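Local coordinates for antitoxin (PDB 2ODK), which probably acts as the antitoxin of a type II toxin-antitoxin pair, at the interface of chains A and B. Sequence-based numbering; all coordinates share one arbitrary frame. Chains: chain A/B, Hypothetical protein.

The interface of chains A and B. Residues chain A 3, 29, 36, 39; chain B 43, 47.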
HETATM    1  N   MSE A   3      10.361  -4.871  -0.324  1.00 33.73           N
HETATM    2  CA  MSE A   3       9.523  -5.956  -0.913  1.00 32.21           C
HETATM    3  C   MSE A   3       9.491  -7.174   0.032  1.00 31.17           C
HETATM    4  O   MSE A   3       9.247  -8.293  -0.418  1.00 33.15           O
HETATM    5  CB  MSE A   3      10.006  -6.363  -2.317  1.00 33.19           C
HETATM    6  CG  MSE A   3       9.855  -5.293  -3.428  1.00 33.61           C
HETATM    7 SE   MSE A   3       8.032  -4.726  -3.850  0.40 32.51          SE
HETATM    8  CE  MSE A   3       8.428  -3.749  -5.505  1.00 34.70           C
ATOM      9  N   ILE A  29       5.154  -5.639   0.301  1.00 12.07           N
ATOM     10  CA  ILE A  29       4.056  -6.441  -0.254  1.00 12.60           C
ATOM     11  C   ILE A  29       3.132  -6.951   0.841  1.00 12.30           C
ATOM     12  O   ILE A  29       3.586  -7.255   1.941  1.00 12.95           O
ATOM     13  CB  ILE A  29       4.646  -7.613  -1.033  1.00 13.20           C
ATOM     14  CG1 ILE A  29       5.435  -7.044  -2.229  1.00 15.92           C
ATOM     15  CG2 ILE A  29       3.512  -8.554  -1.511  1.00 15.23           C
ATOM     16  CD1 ILE A  29       6.287  -8.053  -3.040  1.00 18.14           C
ATOM     17  N   GLU A  36       0.845 -13.024  -3.042  1.00 11.93           N
ATOM     18  CA  GLU A  36       1.041 -11.572  -3.084  0.60 11.61           C
ATOM     19  C   GLU A  36      -0.192 -10.907  -3.695  1.00 12.78           C
ATOM     20  O   GLU A  36      -0.695 -11.340  -4.773  1.00 14.44           O
ATOM     21  CB  GLU A  36       2.320 -11.263  -3.877  0.60 13.98           C
ATOM     22  CG  GLU A  36       3.543 -11.844  -3.192  0.60 12.79           C
ATOM     23  CD  GLU A  36       4.851 -11.519  -3.897  0.60 16.05           C
ATOM     24  OE1 GLU A  36       4.821 -10.797  -4.899  0.60 19.54           O
ATOM     25  OE2 GLU A  36       5.883 -11.983  -3.418  0.60 17.94           O
ATOM     26  N   VAL A  39       0.772  -3.838  -2.822  1.00 11.50           N
ATOM     27  CA  VAL A  39       2.071  -3.338  -2.369  0.60 12.13           C
ATOM     28  C   VAL A  39       1.872  -1.917  -1.838  1.00 10.82           C
ATOM     29  O   VAL A  39       1.139  -1.116  -2.428  1.00 11.48           O
ATOM     30  CB  VAL A  39       3.127  -3.449  -3.496  0.60 12.91           C
ATOM     31  CG1 VAL A  39       2.656  -2.786  -4.746  0.60 13.60           C
ATOM     32  CG2 VAL A  39       4.466  -2.895  -3.077  0.60 11.72           C
TER
ATOM     33  N   ILE B  43      -1.127  -5.558  -6.827  1.00 14.63           N
ATOM     34  CA  ILE B  43       0.205  -6.000  -7.236  0.60 16.19           C
ATOM     35  C   ILE B  43       0.399  -6.004  -8.768  1.00 16.73           C
ATOM     36  O   ILE B  43       1.475  -5.638  -9.280  1.00 17.35           O
ATOM     37  CB  ILE B  43       0.523  -7.371  -6.608  0.60 17.20           C
ATOM     38  CG1 ILE B  43       2.002  -7.714  -6.791  0.60 19.12           C
ATOM     39  CG2 ILE B  43      -0.451  -8.461  -7.139  0.60 17.09           C
ATOM     40  CD1 ILE B  43       2.964  -6.734  -6.085  0.60 20.05           C
ATOM     41  N   ARG B  47       3.165  -3.767 -10.978  1.00 20.84           N
ATOM     42  CA  ARG B  47       4.118  -4.353 -11.942  0.60 22.93           C
ATOM     43  C   ARG B  47       3.951  -3.692 -13.301  1.00 23.17           C
ATOM     44  O   ARG B  47       4.959  -3.364 -13.997  1.00 24.62           O
ATOM     45  CB  ARG B  47       3.918  -5.876 -12.060  0.60 23.99           C
ATOM     46  CG  ARG B  47       4.001  -6.684 -10.751  0.60 26.81           C
ATOM     47  CD  ARG B  47       5.382  -6.694 -10.064  0.60 31.32           C
ATOM     48  NE  ARG B  47       5.482  -7.810  -9.115  0.60 33.97           N
ATOM     49  CZ  ARG B  47       6.276  -7.845  -8.043  0.60 34.32           C
ATOM     50  NH1 ARG B  47       7.054  -6.808  -7.748  0.60 35.20           N
ATOM     51  NH2 ARG B  47       6.274  -8.919  -7.247  0.60 33.61           N
TER
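In this Phd/YefM antitoxin pair, helix 43-52 of chain B lies against the sheet face of chain A, where B:Ile43 and B:Arg47, one turn apart, meet strands 28-32 and 35-42 and A:Met3, the first modelled residue of chain A. Phd/YefM proteins typically dimerise through the N-terminal domain that binds DNA, and this patch is part of a two-fold interface, so the same contact recurs with the chains exchanged.

A salt bridge joins A:Glu36 OE1, a carboxylate oxygen, and B:Arg47 NH2 of the guanidinium, at 3.3 Å. The two side chains lie roughly perpendicular and their flat ends are turned 56° against each other, so the groups do not lie flat together as a paired, two-pronged contact would. A:Glu36 is extended beyond CG and reaches out from strand 35-42 towards the guanidinium of B:Arg47. B:Arg47 instead bends at chi2 (-65°), so that its chain leans partly back towards the start of the helix and lays the guanidinium over B:Ile43. There B:Ile43 CD1 sits 3.9 Å from the guanidinium plane, beneath its centre, a greasy support within chain B that should limit how far the charged group can swing.

The other terminal nitrogen, NH1, faces the selenomethionine A:Met3, whose terminal methyl CE lies 4.0 Å from it; the two side chains run antiparallel and meet near their ends. A:Ile29 adds a looser van der Waals contact, its methyl CD1 4.3 Å from B:Arg47 NH2.

B:Ile43 works with both of its branches. Its CG1 branch points away from the backbone N (chi1 -169°) and carries CD1 to A:Val39, 4.2 Å from the methyl CG1, the side chains crossing nearly perpendicularly. The CG2 methyl turns instead to the main chain of strand 35-42 and packs 3.7 Å from the carbonyl O of A:Glu36.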